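Long-range contact in metastasis-associated protein MTA1 (PDB 6G16), which acts as a subunit of the NuRD chromatin-remodelling and deacetylase complex, where it probably recruits histone-binding proteins of the RBBP4/RBBP7 type: residues 23-28 / 45-50. Residues are numbered along the deposited sequence; the frame is centred on the assembly and turned at random.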
ATOM      1  N   ARG B  23      17.199  -4.594  21.914  1.00 57.53           N
ATOM      2  CA  ARG B  23      18.182  -5.648  21.611  1.00 57.00           C
ATOM      3  C   ARG B  23      18.650  -6.325  22.891  1.00 54.30           C
ATOM      4  O   ARG B  23      18.567  -7.545  23.008  1.00 51.78           O
ATOM      5  CB  ARG B  23      19.340  -5.117  20.774  1.00 57.42           C
ATOM      6  CG  ARG B  23      18.947  -4.919  19.312  1.00 61.09           C
ATOM      7  CD  ARG B  23      20.152  -4.728  18.402  1.00 65.46           C
ATOM      8  NE  ARG B  23      19.805  -4.600  16.977  1.00 71.25           N
ATOM      9  CZ  ARG B  23      19.674  -5.606  16.103  1.00 75.34           C
ATOM     10  NH1 ARG B  23      19.837  -6.872  16.475  1.00 81.57           N
ATOM     11  NH2 ARG B  23      19.372  -5.344  14.832  1.00 75.61           N
ATOM     12  N   LEU B  24      19.074  -5.537  23.872  1.00 55.03           N
ATOM     13  CA  LEU B  24      19.451  -6.072  25.188  1.00 56.52           C
ATOM     14  C   LEU B  24      18.435  -6.989  25.844  1.00 58.53           C
ATOM     15  O   LEU B  24      18.816  -8.012  26.411  1.00 62.65           O
ATOM     16  CB  LEU B  24      19.717  -4.932  26.173  1.00 56.32           C
ATOM     17  CG  LEU B  24      21.134  -4.344  26.189  1.00 57.15           C
ATOM     18  CD1 LEU B  24      21.342  -3.632  27.533  1.00 57.01           C
ATOM     19  CD2 LEU B  24      22.223  -5.418  25.963  1.00 57.75           C
ATOM     20  N   CYS B  25      17.164  -6.603  25.777  1.00 55.62           N
ATOM     21  CA  CYS B  25      16.096  -7.321  26.448  1.00 54.54           C
ATOM     22  C   CYS B  25      15.258  -8.131  25.451  1.00 53.88           C
ATOM     23  O   CYS B  25      14.067  -8.421  25.666  1.00 51.58           O
ATOM     24  CB  CYS B  25      15.256  -6.332  27.240  1.00 57.37           C
ATOM     25  SG  CYS B  25      16.295  -5.301  28.316  1.00 61.76           S
ATOM     26  N   ARG B  26      15.918  -8.533  24.369  1.00 54.20           N
ATOM     27  CA  ARG B  26      15.360  -9.471  23.401  1.00 55.68           C
ATOM     28  C   ARG B  26      14.514 -10.585  24.030  1.00 54.16           C
ATOM     29  O   ARG B  26      13.456 -10.896  23.529  1.00 53.48           O
ATOM     30  CB  ARG B  26      16.508 -10.067  22.567  1.00 58.09           C
ATOM     31  CG  ARG B  26      16.076 -11.059  21.496  1.00 65.26           C
ATOM     32  CD  ARG B  26      17.178 -11.339  20.478  1.00 71.71           C
ATOM     33  NE  ARG B  26      17.639 -10.118  19.805  1.00 82.00           N
ATOM     34  CZ  ARG B  26      17.016  -9.504  18.791  1.00 93.62           C
ATOM     35  NH1 ARG B  26      15.877  -9.986  18.288  1.00100.28           N
ATOM     36  NH2 ARG B  26      17.538  -8.395  18.257  1.00 93.90           N
ATOM     37  N   GLU B  27      14.983 -11.179  25.118  1.00 59.08           N
ATOM     38  CA  GLU B  27      14.307 -12.352  25.707  1.00 63.06           C
ATOM     39  C   GLU B  27      13.010 -11.993  26.433  1.00 61.14           C
ATOM     40  O   GLU B  27      12.129 -12.843  26.595  1.00 60.66           O
ATOM     41  CB  GLU B  27      15.240 -13.122  26.668  1.00 66.37           C
ATOM     42  CG  GLU B  27      16.629 -13.494  26.142  1.00 70.70           C
ATOM     43  CD  GLU B  27      16.636 -14.107  24.748  1.00 75.11           C
ATOM     44  OE1 GLU B  27      15.610 -14.745  24.361  1.00 76.02           O
ATOM     45  OE2 GLU B  27      17.684 -13.947  24.052  1.00 75.31           O
ATOM     46  N   ILE B  28      12.914 -10.745  26.889  1.00 58.12           N
ATOM     47  CA  ILE B  28      11.704 -10.235  27.531  1.00 55.71           C
ATOM     48  C   ILE B  28      10.703  -9.684  26.505  1.00 53.95           C
ATOM     49  O   ILE B  28       9.531 -10.036  26.512  1.00 50.89           O
ATOM     50  CB  ILE B  28      12.041  -9.137  28.538  1.00 56.41           C
ATOM     51  CG1 ILE B  28      12.857  -9.764  29.685  1.00 59.38           C
ATOM     52  CG2 ILE B  28      10.750  -8.505  29.083  1.00 57.33           C
ATOM     53  CD1 ILE B  28      13.254  -8.810  30.809  1.00 61.04           C
ATOM     54  N   ALA B  45       7.759  -2.205  31.739  1.00 56.86           N
ATOM     55  CA  ALA B  45       8.390  -2.110  33.069  1.00 59.06           C
ATOM     56  C   ALA B  45       9.583  -3.069  33.173  1.00 57.96           C
ATOM     57  O   ALA B  45      10.743  -2.634  33.352  1.00 57.39           O
ATOM     58  CB  ALA B  45       7.367  -2.388  34.180  1.00 58.61           C
ATOM     59  N   ALA B  46       9.290  -4.361  32.990  1.00 57.86           N
ATOM     60  CA  ALA B  46      10.334  -5.389  32.969  1.00 56.23           C
ATOM     61  C   ALA B  46      11.514  -5.025  32.046  1.00 57.59           C
ATOM     62  O   ALA B  46      12.672  -5.158  32.450  1.00 59.10           O
ATOM     63  CB  ALA B  46       9.736  -6.725  32.577  1.00 54.97           C
ATOM     64  N   ILE B  47      11.210  -4.545  30.837  1.00 59.96           N
ATOM     65  CA  ILE B  47      12.238  -4.164  29.851  1.00 60.94           C
ATOM     66  C   ILE B  47      13.108  -3.037  30.384  1.00 61.67           C
ATOM     67  O   ILE B  47      14.332  -3.131  30.282  1.00 60.84           O
ATOM     68  CB  ILE B  47      11.625  -3.775  28.480  1.00 61.32           C
ATOM     69  CG1 ILE B  47      10.998  -5.013  27.821  1.00 62.29           C
ATOM     70  CG2 ILE B  47      12.671  -3.153  27.543  1.00 59.61           C
ATOM     71  CD1 ILE B  47      10.110  -4.696  26.623  1.00 62.57           C
ATOM     72  N   LYS B  48      12.475  -1.997  30.941  1.00 62.16           N
ATOM     73  CA  LYS B  48      13.197  -0.812  31.456  1.00 66.08           C
ATOM     74  C   LYS B  48      14.118  -1.191  32.631  1.00 64.82           C
ATOM     75  O   LYS B  48      15.265  -0.736  32.730  1.00 62.73           O
ATOM     76  CB  LYS B  48      12.212   0.276  31.893  1.00 67.54           C
ATOM     77  CG  LYS B  48      11.590   1.013  30.718  1.00 72.50           C
ATOM     78  CD  LYS B  48      10.415   1.884  31.129  1.00 74.42           C
ATOM     79  CE  LYS B  48       9.533   2.201  29.934  1.00 76.57           C
ATOM     80  NZ  LYS B  48       8.398   3.072  30.340  1.00 81.61           N
ATOM     81  N   ALA B  49      13.604  -2.042  33.507  1.00 63.83           N
ATOM     82  CA  ALA B  49      14.376  -2.525  34.628  1.00 63.50           C
ATOM     83  C   ALA B  49      15.610  -3.241  34.131  1.00 65.16           C
ATOM     84  O   ALA B  49      16.737  -2.810  34.411  1.00 68.27           O
ATOM     85  CB  ALA B  49      13.532  -3.453  35.488  1.00 62.73           C
ATOM     86  N   GLU B  50      15.403  -4.304  33.350  1.00 67.40           N
ATOM     87  CA  GLU B  50      16.528  -5.135  32.903  1.00 68.73           C
ATOM     88  C   GLU B  50      17.498  -4.380  31.986  1.00 66.16           C
ATOM     89  O   GLU B  50      18.670  -4.717  31.920  1.00 65.29           O
ATOM     90  CB  GLU B  50      16.054  -6.410  32.224  1.00 71.99           C
ATOM     91  CG  GLU B  50      17.067  -7.553  32.344  1.00 74.56           C
ATOM     92  CD  GLU B  50      17.038  -8.545  31.181  1.00 81.04           C
ATOM     93  OE1 GLU B  50      16.466  -8.254  30.086  1.00 82.28           O
ATOM     94  OE2 GLU B  50      17.633  -9.633  31.355  1.00 83.80           O
TER
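Helix 16-24 runs out beside helix 44-53 here, and the chain turns at once into the short helix 26-29. Leu24 only grazes helix 44-53, with its carbonyl O 4.4 Å from OE1 of Glu50. Cys25 is the break between the two consecutive helices: it is the first residue to leave helical geometry (phi/psi -105°/29°) and also the N-cap position of helix 26-29. CA of Cys25 and CA of Ile47, 6.0 Å apart, are the nearest pair of CA atoms between the two segments. With SG anti to the carbonyl carbon (chi1 -52°), the buried thiol points across to helix 44-53. There SG of Cys25 stands 3.4 Å from OE1 of Glu50 and 3.5 Å from the carbonyl O of Ile47, while CB of Cys25 rests against the CG2 branch of Ile47. This abrupt break, packed against helix 44-53, lies in the MTA R1 domain, consistent with a module that docks on an RBBP4-type partner: Arg23 and Arg26 each pair with an acidic side chain on the chain of another protein, and Ile47 also packs on an aromatic side chain of that chain. Ile28, about one turn beyond Cys25, brings both branches to helix 44-53. CG2 of Ile28 sits 3.7 Å from CG1 of Ile47, the two side chains sliding past each other in opposite directions, and 4.1 Å from CB of Ala46. The other branch crosses Glu50 obliquely, CD1 of Ile28 lying 3.3 Å from OE1 of Glu50. Glu50 gets there with CG anti to the backbone N and an extended chain, so that its CB and the OE1 side of its carboxylate border CD1 of Ile28, while OE2, paired with Arg54, anchors the carboxylate and probably favours its ionised form.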